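Local coordinates for protein phosphoribosylformylglycinamidine synthase 2 (Thermus thermophilus, PDB 3VIU) that belongs to the PurM-like (AIR synthase-related) superfamily, carrying two pairs of N- and C-terminal domains in one chain, and holds bound ADP and magnesium, at residues D160-E165 / Q449-S454; A202-D207 / E297-S302; D285-R290 / V332-T337; L564-E569 / R685-T690; Q603-D608 / E678-P683. All blocks are in the same frame, centred on the assembly; numbering follows the deposited sequence.

Contact 1. Residues D160-E165 / Q449-S454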
# COMPACT_ATOMS: atom_id res chain seq x y z
N ASP A 160 -5.68 6.01 -0.07
CA ASP A 160 -5.51 6.99 -1.13
C ASP A 160 -6.44 6.70 -2.31
O ASP A 160 -6.38 5.63 -2.90
CB ASP A 160 -4.04 6.95 -1.58
CG ASP A 160 -3.73 7.96 -2.65
OD1 ASP A 160 -4.09 9.14 -2.50
OD2 ASP A 160 -3.10 7.57 -3.65
N LEU A 161 -7.29 7.67 -2.63
CA LEU A 161 -8.26 7.54 -3.72
C LEU A 161 -8.03 8.63 -4.77
O LEU A 161 -7.92 9.80 -4.44
CB LEU A 161 -9.68 7.65 -3.18
CG LEU A 161 -10.80 7.83 -4.22
CD1 LEU A 161 -10.93 6.60 -5.12
CD2 LEU A 161 -12.11 8.11 -3.48
N TYR A 162 -7.96 8.23 -6.04
CA TYR A 162 -7.75 9.18 -7.11
C TYR A 162 -8.46 8.76 -8.39
O TYR A 162 -8.48 7.58 -8.75
CB TYR A 162 -6.26 9.36 -7.39
CG TYR A 162 -5.97 10.66 -8.10
CD1 TYR A 162 -6.05 10.75 -9.49
CD2 TYR A 162 -5.74 11.83 -7.38
CE1 TYR A 162 -5.92 11.98 -10.14
CE2 TYR A 162 -5.62 13.06 -8.01
CZ TYR A 162 -5.71 13.13 -9.39
OH TYR A 162 -5.65 14.36 -10.01
N PHE A 163 -9.08 9.73 -9.06
CA PHE A 163 -9.79 9.45 -10.30
C PHE A 163 -8.96 9.98 -11.46
O PHE A 163 -8.50 11.12 -11.42
CB PHE A 163 -11.18 10.09 -10.29
CG PHE A 163 -12.06 9.61 -9.18
CD1 PHE A 163 -12.02 10.20 -7.92
CD2 PHE A 163 -12.96 8.56 -9.39
CE1 PHE A 163 -12.85 9.77 -6.89
CE2 PHE A 163 -13.80 8.11 -8.36
CZ PHE A 163 -13.75 8.72 -7.11
N HIS A 164 -8.77 9.16 -12.49
CA HIS A 164 -7.95 9.57 -13.62
C HIS A 164 -8.25 8.82 -14.92
O HIS A 164 -8.59 7.63 -14.92
CB HIS A 164 -6.47 9.42 -13.23
CG HIS A 164 -5.50 10.02 -14.20
ND1 HIS A 164 -5.18 9.42 -15.41
CD2 HIS A 164 -4.76 11.15 -14.13
CE1 HIS A 164 -4.27 10.16 -16.03
NE2 HIS A 164 -4.00 11.21 -15.28
N GLU A 165 -8.10 9.55 -16.01
CA GLU A 165 -8.32 9.08 -17.38
C GLU A 165 -7.57 7.79 -17.70
O GLU A 165 -8.12 6.89 -18.34
CB GLU A 165 -7.93 10.21 -18.34
CG GLU A 165 -7.55 9.82 -19.76
CD GLU A 165 -6.10 9.36 -19.90
OE1 GLU A 165 -5.19 10.08 -19.43
OE2 GLU A 165 -5.87 8.29 -20.51
N GLN A 449 0.87 8.28 -3.77
CA GLN A 449 1.32 8.29 -5.16
C GLN A 449 0.40 9.24 -5.92
O GLN A 449 -0.81 9.28 -5.69
CB GLN A 449 1.38 6.90 -5.81
CG GLN A 449 0.14 6.41 -6.51
CD GLN A 449 -0.09 7.03 -7.88
OE1 GLN A 449 0.79 7.05 -8.75
NE2 GLN A 449 -1.31 7.51 -8.09
N ASN A 450 1.03 10.03 -6.79
CA ASN A 450 0.35 11.02 -7.61
C ASN A 450 0.45 10.56 -9.07
O ASN A 450 1.52 10.60 -9.67
CB ASN A 450 1.04 12.37 -7.39
CG ASN A 450 0.40 13.50 -8.18
OD1 ASN A 450 0.26 14.62 -7.67
ND2 ASN A 450 0.02 13.23 -9.42
N PRO A 451 -0.68 10.14 -9.66
CA PRO A 451 -0.69 9.68 -11.06
C PRO A 451 -0.30 10.70 -12.12
O PRO A 451 0.27 10.33 -13.15
CB PRO A 451 -2.11 9.16 -11.24
CG PRO A 451 -2.89 10.01 -10.31
CD PRO A 451 -2.02 10.06 -9.08
N ARG A 452 -0.60 11.98 -11.88
CA ARG A 452 -0.26 13.02 -12.85
C ARG A 452 1.26 13.15 -12.96
O ARG A 452 1.81 13.15 -14.06
CB ARG A 452 -0.89 14.35 -12.44
CG ARG A 452 -2.41 14.28 -12.34
CD ARG A 452 -3.04 15.64 -12.12
NE ARG A 452 -4.51 15.58 -12.11
CZ ARG A 452 -5.26 15.16 -13.12
NH1 ARG A 452 -4.69 14.76 -14.25
NH2 ARG A 452 -6.58 15.17 -13.03
N TYR A 453 1.93 13.24 -11.82
CA TYR A 453 3.39 13.33 -11.79
C TYR A 453 3.98 12.07 -12.43
O TYR A 453 4.88 12.13 -13.28
CB TYR A 453 3.91 13.38 -10.35
CG TYR A 453 3.49 14.57 -9.51
CD1 TYR A 453 3.92 14.69 -8.19
CD2 TYR A 453 2.71 15.60 -10.05
CE1 TYR A 453 3.60 15.80 -7.42
CE2 TYR A 453 2.38 16.71 -9.29
CZ TYR A 453 2.83 16.80 -7.97
OH TYR A 453 2.51 17.91 -7.22
N SER A 454 3.45 10.93 -12.01
CA SER A 454 3.91 9.63 -12.47
C SER A 454 3.75 9.37 -13.97
O SER A 454 4.64 8.80 -14.61
CB SER A 454 3.22 8.54 -11.63
OG SER A 454 3.47 8.71 -10.23
O HOH W 1 -9.24 13.36 -13.64

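Contact 2. Residues A202-D207 / E297-S302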
# COMPACT_ATOMS: atom_id res chain seq x y z
N ALA A 202 -11.19 -22.99 5.47
CA ALA A 202 -12.22 -23.47 4.55
C ALA A 202 -11.74 -24.71 3.79
O ALA A 202 -10.54 -24.99 3.72
CB ALA A 202 -12.58 -22.37 3.55
N LYS A 203 -12.68 -25.45 3.22
CA LYS A 203 -12.34 -26.63 2.46
C LYS A 203 -12.04 -26.21 1.02
O LYS A 203 -12.60 -25.23 0.53
CB LYS A 203 -13.46 -27.68 2.53
CG LYS A 203 -14.87 -27.12 2.41
CD LYS A 203 -15.30 -26.39 3.67
CE LYS A 203 -16.65 -25.68 3.48
NZ LYS A 203 -17.76 -26.61 3.07
N THR A 204 -11.15 -26.93 0.35
CA THR A 204 -10.77 -26.61 -1.02
C THR A 204 -11.84 -26.93 -2.06
O THR A 204 -12.29 -28.08 -2.16
CB THR A 204 -9.48 -27.35 -1.42
OG1 THR A 204 -8.41 -26.93 -0.57
CG2 THR A 204 -9.11 -27.06 -2.86
N GLY A 205 -12.23 -25.91 -2.82
CA GLY A 205 -13.22 -26.08 -3.86
C GLY A 205 -12.67 -25.67 -5.22
O GLY A 205 -11.48 -25.42 -5.37
N ARG A 206 -13.54 -25.62 -6.23
CA ARG A 206 -13.11 -25.23 -7.56
C ARG A 206 -13.23 -23.73 -7.70
O ARG A 206 -14.10 -23.22 -8.41
CB ARG A 206 -13.95 -25.96 -8.62
CG ARG A 206 -13.42 -27.35 -8.95
CD ARG A 206 -14.33 -28.14 -9.86
NE ARG A 206 -15.47 -28.70 -9.14
CZ ARG A 206 -15.76 -30.00 -9.07
NH1 ARG A 206 -16.82 -30.39 -8.38
NH2 ARG A 206 -15.00 -30.89 -9.69
N ASP A 207 -12.35 -23.02 -7.00
CA ASP A 207 -12.33 -21.56 -6.98
C ASP A 207 -11.11 -20.98 -7.70
O ASP A 207 -9.99 -21.44 -7.51
CB ASP A 207 -12.33 -21.06 -5.53
CG ASP A 207 -13.52 -21.54 -4.73
OD1 ASP A 207 -13.51 -21.38 -3.50
OD2 ASP A 207 -14.48 -22.08 -5.33
N GLU A 297 -5.22 -31.61 -10.44
CA GLU A 297 -4.88 -30.21 -10.72
C GLU A 297 -5.85 -29.22 -10.07
O GLU A 297 -5.44 -28.15 -9.63
CB GLU A 297 -4.79 -29.95 -12.24
CG GLU A 297 -6.07 -30.11 -13.04
CD GLU A 297 -6.38 -31.55 -13.39
OE1 GLU A 297 -7.36 -31.78 -14.13
OE2 GLU A 297 -5.66 -32.46 -12.92
N GLU A 298 -7.13 -29.57 -10.00
CA GLU A 298 -8.13 -28.71 -9.38
C GLU A 298 -7.83 -28.48 -7.90
O GLU A 298 -7.94 -27.36 -7.40
CB GLU A 298 -9.53 -29.32 -9.51
CG GLU A 298 -10.13 -29.18 -10.88
CD GLU A 298 -11.44 -29.93 -11.03
OE1 GLU A 298 -12.15 -29.67 -12.02
OE2 GLU A 298 -11.75 -30.78 -10.17
N LEU A 299 -7.45 -29.54 -7.20
CA LEU A 299 -7.13 -29.42 -5.79
C LEU A 299 -5.85 -28.62 -5.64
O LEU A 299 -5.77 -27.71 -4.81
CB LEU A 299 -6.98 -30.81 -5.16
CG LEU A 299 -8.26 -31.65 -5.11
CD1 LEU A 299 -7.94 -33.09 -4.74
CD2 LEU A 299 -9.24 -31.03 -4.11
N LEU A 300 -4.86 -28.95 -6.46
CA LEU A 300 -3.56 -28.29 -6.41
C LEU A 300 -3.57 -26.80 -6.75
O LEU A 300 -2.82 -26.02 -6.15
CB LEU A 300 -2.58 -29.00 -7.35
CG LEU A 300 -2.03 -30.36 -6.92
CD1 LEU A 300 -1.39 -31.04 -8.11
CD2 LEU A 300 -1.03 -30.17 -5.81
N LEU A 301 -4.41 -26.39 -7.69
CA LEU A 301 -4.43 -25.00 -8.09
C LEU A 301 -5.60 -24.15 -7.60
O LEU A 301 -5.69 -22.97 -7.92
CB LEU A 301 -4.33 -24.92 -9.62
CG LEU A 301 -3.09 -25.67 -10.13
CD1 LEU A 301 -2.90 -25.45 -11.61
CD2 LEU A 301 -1.88 -25.17 -9.37
N SER A 302 -6.49 -24.75 -6.82
CA SER A 302 -7.60 -23.99 -6.29
C SER A 302 -7.06 -22.84 -5.46
O SER A 302 -6.04 -22.98 -4.79
CB SER A 302 -8.47 -24.86 -5.38
OG SER A 302 -9.36 -24.04 -4.64

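Contact 3. Residues D285-R290 / V332-T337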
# COMPACT_ATOMS: atom_id res chain seq x y z
N ASP A 285 -5.37 -36.71 -0.79
CA ASP A 285 -6.53 -37.40 -0.25
C ASP A 285 -6.89 -36.92 1.14
O ASP A 285 -8.03 -37.09 1.58
CB ASP A 285 -6.29 -38.92 -0.21
CG ASP A 285 -6.07 -39.51 -1.59
OD1 ASP A 285 -6.80 -39.13 -2.53
OD2 ASP A 285 -5.16 -40.36 -1.72
N LEU A 286 -5.94 -36.32 1.84
CA LEU A 286 -6.21 -35.83 3.19
C LEU A 286 -6.73 -34.40 3.19
O LEU A 286 -7.22 -33.91 4.22
CB LEU A 286 -4.95 -35.94 4.05
CG LEU A 286 -4.83 -37.18 4.94
CD1 LEU A 286 -5.56 -38.34 4.33
CD2 LEU A 286 -3.36 -37.50 5.14
N VAL A 287 -6.64 -33.74 2.04
CA VAL A 287 -7.10 -32.36 1.88
C VAL A 287 -8.63 -32.25 1.91
O VAL A 287 -9.32 -32.89 1.11
CB VAL A 287 -6.56 -31.75 0.53
CG1 VAL A 287 -7.08 -30.35 0.32
CG2 VAL A 287 -5.04 -31.73 0.55
N PRO A 288 -9.18 -31.44 2.83
CA PRO A 288 -10.63 -31.22 2.98
C PRO A 288 -11.21 -30.67 1.69
O PRO A 288 -10.75 -29.65 1.18
CB PRO A 288 -10.71 -30.20 4.11
CG PRO A 288 -9.49 -30.48 4.91
CD PRO A 288 -8.45 -30.66 3.84
N THR A 289 -12.24 -31.32 1.16
CA THR A 289 -12.86 -30.90 -0.08
C THR A 289 -14.29 -30.40 0.13
O THR A 289 -15.01 -30.87 1.01
CB THR A 289 -12.89 -32.07 -1.09
OG1 THR A 289 -13.54 -33.20 -0.49
CG2 THR A 289 -11.48 -32.45 -1.52
N ARG A 290 -14.69 -29.44 -0.71
CA ARG A 290 -16.02 -28.85 -0.64
C ARG A 290 -16.90 -29.33 -1.78
O ARG A 290 -18.13 -29.22 -1.72
CB ARG A 290 -15.91 -27.32 -0.71
CG ARG A 290 -17.22 -26.57 -0.58
CD ARG A 290 -17.01 -25.11 -0.91
NE ARG A 290 -16.81 -24.90 -2.34
CZ ARG A 290 -16.14 -23.87 -2.86
NH1 ARG A 290 -16.03 -23.77 -4.19
NH2 ARG A 290 -15.58 -22.97 -2.07
N VAL A 332 -6.03 -30.35 10.37
CA VAL A 332 -5.57 -31.68 10.02
C VAL A 332 -4.28 -31.77 9.20
O VAL A 332 -4.01 -30.94 8.34
CB VAL A 332 -6.67 -32.44 9.26
CG1 VAL A 332 -7.93 -32.51 10.13
CG2 VAL A 332 -6.97 -31.75 7.92
N PRO A 333 -3.46 -32.81 9.48
CA PRO A 333 -2.20 -33.03 8.77
C PRO A 333 -2.51 -33.38 7.32
O PRO A 333 -3.35 -34.25 7.04
CB PRO A 333 -1.58 -34.20 9.55
CG PRO A 333 -2.77 -34.95 10.04
CD PRO A 333 -3.68 -33.84 10.51
N VAL A 334 -1.83 -32.71 6.40
CA VAL A 334 -2.07 -32.90 4.97
C VAL A 334 -0.80 -33.25 4.17
O VAL A 334 -0.88 -33.75 3.05
CB VAL A 334 -2.75 -31.61 4.40
CG1 VAL A 334 -1.85 -30.92 3.40
CG2 VAL A 334 -4.09 -31.95 3.81
N ALA A 335 0.36 -32.98 4.76
CA ALA A 335 1.65 -33.25 4.11
C ALA A 335 2.77 -33.38 5.13
O ALA A 335 2.56 -33.22 6.33
CB ALA A 335 1.98 -32.13 3.11
N ARG A 336 3.97 -33.69 4.65
CA ARG A 336 5.13 -33.85 5.53
C ARG A 336 6.39 -33.44 4.79
O ARG A 336 6.42 -33.44 3.56
CB ARG A 336 5.26 -35.31 5.97
CG ARG A 336 5.42 -36.28 4.80
CD ARG A 336 5.58 -37.72 5.28
NE ARG A 336 6.97 -38.16 5.23
CZ ARG A 336 7.53 -38.73 4.18
NH1 ARG A 336 6.83 -38.95 3.07
NH2 ARG A 336 8.81 -39.08 4.22
N THR A 337 7.43 -33.07 5.53
CA THR A 337 8.68 -32.68 4.91
C THR A 337 9.54 -33.90 4.64
O THR A 337 9.51 -34.87 5.41
CB THR A 337 9.48 -31.69 5.79
OG1 THR A 337 9.67 -32.25 7.10
CG2 THR A 337 8.75 -30.36 5.90

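Contact 4. Residues L564-E569 / R685-T690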
# COMPACT_ATOMS: atom_id res chain seq x y z
N LEU A 564 1.05 30.92 12.87
CA LEU A 564 1.07 29.97 11.76
C LEU A 564 2.28 30.19 10.85
O LEU A 564 2.42 31.24 10.23
CB LEU A 564 -0.23 30.10 10.95
CG LEU A 564 -0.36 29.35 9.62
CD1 LEU A 564 -0.10 27.87 9.83
CD2 LEU A 564 -1.75 29.58 9.03
N LEU A 565 3.16 29.19 10.78
CA LEU A 565 4.36 29.30 9.96
C LEU A 565 4.38 28.30 8.78
O LEU A 565 3.59 27.36 8.72
CB LEU A 565 5.62 29.05 10.80
CG LEU A 565 5.96 29.91 12.01
CD1 LEU A 565 5.07 29.54 13.21
CD2 LEU A 565 7.43 29.68 12.36
N LEU A 566 5.33 28.52 7.87
CA LEU A 566 5.48 27.65 6.72
C LEU A 566 6.96 27.35 6.49
O LEU A 566 7.77 28.27 6.36
CB LEU A 566 4.87 28.32 5.50
CG LEU A 566 4.83 27.64 4.13
CD1 LEU A 566 6.04 28.04 3.32
CD2 LEU A 566 4.73 26.13 4.29
N ILE A 567 7.30 26.06 6.49
CA ILE A 567 8.67 25.61 6.23
C ILE A 567 8.72 25.49 4.71
O ILE A 567 7.90 24.78 4.13
CB ILE A 567 8.97 24.19 6.79
CG1 ILE A 567 8.36 24.00 8.18
CG2 ILE A 567 10.48 23.95 6.82
CD1 ILE A 567 9.04 24.78 9.25
N GLY A 568 9.67 26.17 4.07
CA GLY A 568 9.77 26.13 2.62
C GLY A 568 9.26 27.43 2.02
O GLY A 568 9.07 28.41 2.75
N GLU A 569 9.04 27.46 0.72
CA GLU A 569 8.56 28.68 0.07
C GLU A 569 7.14 28.63 -0.49
O GLU A 569 6.60 27.55 -0.75
CB GLU A 569 9.56 29.13 -0.99
CG GLU A 569 10.69 29.95 -0.36
CD GLU A 569 11.95 30.01 -1.20
OE1 GLU A 569 12.92 30.65 -0.74
OE2 GLU A 569 11.97 29.43 -2.31
N ARG A 685 8.63 31.04 6.73
CA ARG A 685 7.88 32.29 6.82
C ARG A 685 6.79 32.24 7.87
O ARG A 685 6.19 31.19 8.12
CB ARG A 685 7.23 32.64 5.48
CG ARG A 685 8.15 33.32 4.47
CD ARG A 685 7.39 34.41 3.70
NE ARG A 685 7.04 35.54 4.56
CZ ARG A 685 5.85 36.13 4.59
NH1 ARG A 685 4.86 35.70 3.82
NH2 ARG A 685 5.65 37.16 5.41
N VAL A 686 6.55 33.39 8.50
CA VAL A 686 5.51 33.52 9.50
C VAL A 686 4.32 34.14 8.76
O VAL A 686 4.24 35.36 8.61
CB VAL A 686 5.94 34.46 10.64
CG1 VAL A 686 4.84 34.55 11.69
CG2 VAL A 686 7.24 33.96 11.27
N LEU A 687 3.41 33.29 8.29
CA LEU A 687 2.25 33.73 7.53
C LEU A 687 1.20 34.53 8.30
O LEU A 687 0.65 35.49 7.75
CB LEU A 687 1.56 32.52 6.89
CG LEU A 687 2.47 31.62 6.05
CD1 LEU A 687 1.66 30.46 5.52
CD2 LEU A 687 3.11 32.41 4.91
N GLY A 688 0.92 34.13 9.54
CA GLY A 688 -0.07 34.83 10.35
C GLY A 688 -0.50 34.07 11.59
O GLY A 688 0.33 33.50 12.30
N GLU A 689 -1.80 34.06 11.87
CA GLU A 689 -2.32 33.36 13.04
C GLU A 689 -3.64 32.64 12.77
O GLU A 689 -4.29 32.86 11.74
CB GLU A 689 -2.50 34.32 14.23
CG GLU A 689 -3.30 35.58 13.95
CD GLU A 689 -3.67 36.34 15.22
OE1 GLU A 689 -2.90 36.28 16.21
OE2 GLU A 689 -4.72 37.03 15.23
N THR A 690 -4.04 31.79 13.71
CA THR A 690 -5.29 31.04 13.58
C THR A 690 -6.41 31.78 14.28
O THR A 690 -6.17 32.73 15.03
CB THR A 690 -5.18 29.64 14.21
OG1 THR A 690 -4.81 29.76 15.60
CG2 THR A 690 -4.13 28.81 13.49

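Contact 5. Residues Q603-D608 / E678-P683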
# COMPACT_ATOMS: atom_id res chain seq x y z
N GLN A 603 11.74 17.07 6.94
CA GLN A 603 11.12 16.00 7.70
C GLN A 603 11.71 15.89 9.11
O GLN A 603 10.99 15.64 10.08
CB GLN A 603 11.27 14.65 6.98
CG GLN A 603 10.62 14.58 5.61
CD GLN A 603 10.22 13.17 5.20
OE1 GLN A 603 9.81 12.94 4.06
NE2 GLN A 603 10.32 12.22 6.12
N GLU A 604 13.01 16.09 9.22
CA GLU A 604 13.66 16.03 10.52
C GLU A 604 13.38 17.30 11.30
O GLU A 604 13.29 17.27 12.52
CB GLU A 604 15.17 15.82 10.36
CG GLU A 604 15.50 14.43 9.85
CD GLU A 604 16.95 14.28 9.45
OE1 GLU A 604 17.31 13.20 8.92
OE2 GLU A 604 17.73 15.23 9.67
N ALA A 605 13.23 18.41 10.59
CA ALA A 605 12.93 19.66 11.26
C ALA A 605 11.54 19.59 11.89
O ALA A 605 11.34 20.00 13.03
CB ALA A 605 13.01 20.82 10.29
N ILE A 606 10.57 19.05 11.14
CA ILE A 606 9.22 18.97 11.68
C ILE A 606 9.10 17.96 12.82
O ILE A 606 8.36 18.19 13.77
CB ILE A 606 8.17 18.68 10.56
CG1 ILE A 606 6.76 18.91 11.12
CG2 ILE A 606 8.28 17.24 10.07
CD1 ILE A 606 6.59 20.22 11.84
N ARG A 607 9.82 16.85 12.73
CA ARG A 607 9.75 15.87 13.81
C ARG A 607 10.38 16.46 15.08
O ARG A 607 9.83 16.30 16.17
CB ARG A 607 10.46 14.56 13.43
CG ARG A 607 9.79 13.79 12.29
CD ARG A 607 10.24 12.33 12.21
NE ARG A 607 11.68 12.18 12.04
CZ ARG A 607 12.31 12.14 10.87
NH1 ARG A 607 11.63 12.23 9.73
NH2 ARG A 607 13.63 12.02 10.84
N ASP A 608 11.51 17.15 14.94
CA ASP A 608 12.17 17.77 16.09
C ASP A 608 11.23 18.76 16.76
O ASP A 608 11.04 18.73 17.98
CB ASP A 608 13.43 18.52 15.67
CG ASP A 608 14.58 17.59 15.37
OD1 ASP A 608 14.57 16.45 15.89
OD2 ASP A 608 15.50 17.99 14.63
N GLU A 678 16.19 28.08 11.43
CA GLU A 678 17.36 28.81 10.96
C GLU A 678 18.64 27.99 11.10
O GLU A 678 19.48 27.98 10.19
CB GLU A 678 17.50 30.12 11.72
CG GLU A 678 16.91 31.30 10.99
CD GLU A 678 16.42 32.37 11.93
OE1 GLU A 678 17.07 32.58 12.97
OE2 GLU A 678 15.39 33.00 11.61
N GLU A 679 18.80 27.30 12.22
CA GLU A 679 19.99 26.48 12.45
C GLU A 679 20.04 25.31 11.47
O GLU A 679 21.06 24.63 11.36
CB GLU A 679 20.03 25.96 13.89
CG GLU A 679 20.00 27.06 14.94
CD GLU A 679 20.19 26.55 16.35
OE1 GLU A 679 19.46 25.62 16.77
OE2 GLU A 679 21.08 27.09 17.06
N ARG A 680 18.93 25.08 10.78
CA ARG A 680 18.84 24.00 9.80
C ARG A 680 18.95 24.56 8.39
O ARG A 680 18.80 23.82 7.41
CB ARG A 680 17.51 23.25 9.94
CG ARG A 680 17.27 22.64 11.30
CD ARG A 680 18.34 21.61 11.65
NE ARG A 680 18.14 21.07 12.99
CZ ARG A 680 17.13 20.29 13.34
NH1 ARG A 680 16.20 19.95 12.46
NH2 ARG A 680 17.03 19.86 14.59
N GLY A 681 19.19 25.86 8.28
CA GLY A 681 19.30 26.52 6.99
C GLY A 681 18.06 26.34 6.13
O GLY A 681 18.14 26.28 4.90
N LEU A 682 16.90 26.27 6.78
CA LEU A 682 15.64 26.08 6.06
C LEU A 682 14.85 27.35 5.81
O LEU A 682 14.63 28.15 6.73
CB LEU A 682 14.76 25.08 6.83
CG LEU A 682 15.24 23.64 6.97
CD1 LEU A 682 14.17 22.79 7.65
CD2 LEU A 682 15.57 23.07 5.60
N PRO A 683 14.42 27.57 4.56
CA PRO A 683 13.64 28.78 4.27
C PRO A 683 12.33 28.61 5.01
O PRO A 683 11.83 27.49 5.13
CB PRO A 683 13.44 28.70 2.76
CG PRO A 683 14.60 27.86 2.28
CD PRO A 683 14.67 26.79 3.34

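Contact 1. Residues D160-E165 / Q449-S454
The touching parts, residues 160-164 and 449-452, run in nearly the same direction, 20° apart, with His164 and Pro451 still 7.7 Å from CA to CA, so side chains bridge the gap. Tyr162, its CG anti to the backbone N, presents one ring face to Pro451. There the pyrrolidine CG lies 3.3 Å from Tyr162 CD1, and Pro451 CD makes a CH-pi contact 18° off the ring normal. Arg452, extended from CG to NE, comes instead to the edge of the same ring, its guanidinium turned 82° from the ring plane. Arg452 NE gives Tyr162 OH a weak, strongly bent hydrogen bond of 2.7 Å; Glu578 is the stronger partner of this hydroxyl. Arg452 NH1 lies 3.6 Å from His164 CD2, and Glu587 gathers both groups by a salt bridge to the arginine and a hydrogen bond to His164 NE2. A water bonded to Phe163 O also touches Arg452 NH2 weakly. Asp160, salt-bridged to Arg125, approaches the carbonyl of Gln449. The contact thus joins the two PurM_N-like N-terminal domains. Since His164 ND1 is bonded to the backbone N of Gly166, the imidazole is probably neutral with its proton on NE2, and the buried positive charge of Arg452 is probably balanced by Glu587, with Glu578 at longer range.

Contact 2. Residues A202-D207 / E297-S302
From CB, Arg206 turns CG beside its own N and then bends at chi3 (-78°), which lays the chain across the carboxylate of Glu298. Arg206 CG is 3.9 Å from Glu298 CD, and Arg206 CD comes to 3.4 Å from Glu298 OE1. Further out, NE forms a salt bridge with Glu291 and NH1 bonds to the carbonyl of Glu292. At the tip, Arg206 NH2 reaches Glu298 OE2 at 3.3 Å in a salt bridge; the two flat groups stand 84° apart, and the donor meets the oxygen from above the carboxylate plane. Thr295 N also bonds to OE2.

Next to this salt bridge, Ser302, with OG anti to the backbone N, donates to Gly205 O at 2.6 Å. The same carbonyl takes a weak bond from Asp207 N, closing an inverse gamma turn centred on Arg206. Thr204 CG2 packs 3.4 Å from Ser302 CB, while its hydroxyl turns to Arg307 and Tyr199. The loop following strand 196-201 is thereby fastened to the end of helix 296-301 in the first C-terminal domain. Gly205 O takes the Ser302 hydroxyl and, weakly, Asp207 N, which would steady the turn, and the acidic residues around the guanidinium probably hold Arg206 charged and in place.

Contact 3. Residues D285-R290 / V332-T337
Apolar contacts carry this pairing, and most of them converge on Val334. Its CG2 meets Val287 CG2 at 3.4 Å, the two side chains crossing obliquely, and lies 4.1 Å from Leu286 CB. Pro288 and Val332 meet tip to tip, Pro288 CG being 4.1 Å from Val332 CG2, the branch that sits in the crowded position between backbone N and carbonyl carbon.

Strand 331-338 runs between strands 196-201 and 279-283 in the mixed sheet of the first C-terminal domain, and it carries a classic beta bulge in which Val334 and Ala335 both face Ile197. The segment 285-290 leaves strand 279-283 and passes by this bulge, with Val287 and Pro288 also resting on Tyr199.

Contacts with the backbone are of van der Waals type, and no hydrogen bond spans the two segments. Val334 CG2 approaches Val287 N at 3.6 Å, and Leu286 CD2 lies 3.8 Å from Pro333 O. The polar backbone of Val334 is engaged with its neighbouring strands through Ile197 and His283.

Contact 4. Residues L564-E569 / R685-T690
An antiparallel strand pair inside the seven-stranded mixed sheet of the second C-terminal domain brings strands 563-567 and 684-690 together, their directions 148° apart. At one end Leu566 and Arg685 form a hydrogen-bonded pair, Leu566 N to Arg685 O at 2.8 Å and Arg685 N to Leu566 O at 2.9 Å, both in the carbonyl plane. Leu565 and Val686 make the non-hydrogen-bonded pair, where Leu565 CA sits 3.2 Å from Arg685 O. At the other end Leu564 N points almost straight (177°) at Gly688 O, 2.7 Å away, whereas Leu564 O takes two weak bonds, from Leu687 N and Gly688 N.

Leu565 and Val686 share the face covered by helix 670-679; on the other, Leu566 CB packs 3.9 Å from Leu687 CD1. The end of Arg685 leads off to a salt bridge with Glu570. The one-residue shift in register, with Leu687 in near-helical backbone angles and both Leu687 and Gly688 facing Leu564, is a classic beta bulge.

Contact 5. Residues Q603-D608 / E678-P683
Arg680 gives up the most surface here and reaches across to helix 596-611, its chain bent at chi2 (-61°) and then extended through chi3. Its guanidinium meets the helix edge-on. Of the two terminal nitrogens, Arg680 NH2 comes to 2.4 Å from Asp608 OD2, a very short salt-bridging hydrogen bond, while Arg680 NH1 adds a weaker one to the same oxygen at 3.0 Å. One carboxylate oxygen is therefore gripped by both nitrogens, and it is met from above the carboxylate plane, the two flat groups being 77° apart. Ala605 CA lies at the guanidinium edge, near its plane, 3.5 Å from Arg680 NH1. Glu604 O is 3.1 Å from Asp608 OD2, two acceptors side by side, so the nearby positive charge probably eases their repulsion.

Arg680 sits at the C-terminal end of the helix that begins at 670, which is closed by a Schellman motif: Gly681 has positive phi, and its N bonds back to Glu678 O. The turn then delivers Leu682 to helix 596-611.

Ala605, with the second-largest buried surface, has its small CB facing the other segment. Leu682 CD1 rests 3.5 Å from this Ala605 CB and also packs on Ala601 one turn earlier. Gln603 and Ile606, on the other side of helix 596-611, lie against helix 458-475 of the second N-terminal domain.

Contact 1 joins the two N-terminal domains, its centre about 14 Å from that of the chain, while the others lie in the C-terminal domains. Contacts 2 and 3, alternating in sequence, centres about 12 Å apart, touch through the Asp207-Arg290 salt bridge; both fall between the segments of contact 1. Contacts 4 and 5 follow later, centres about 14 Å apart, contact 5 falling, along the chain, between contact 4's segments and linked to it by a probable hydrogen bond from Gly568 N to Pro683 O. The two C-terminal sheets share one strand order; strands 331-338 and 684-690 occupy equivalent places, each bulged, consistent with domain duplication. Contacts 3 and 4 are about 64 Å apart between centres.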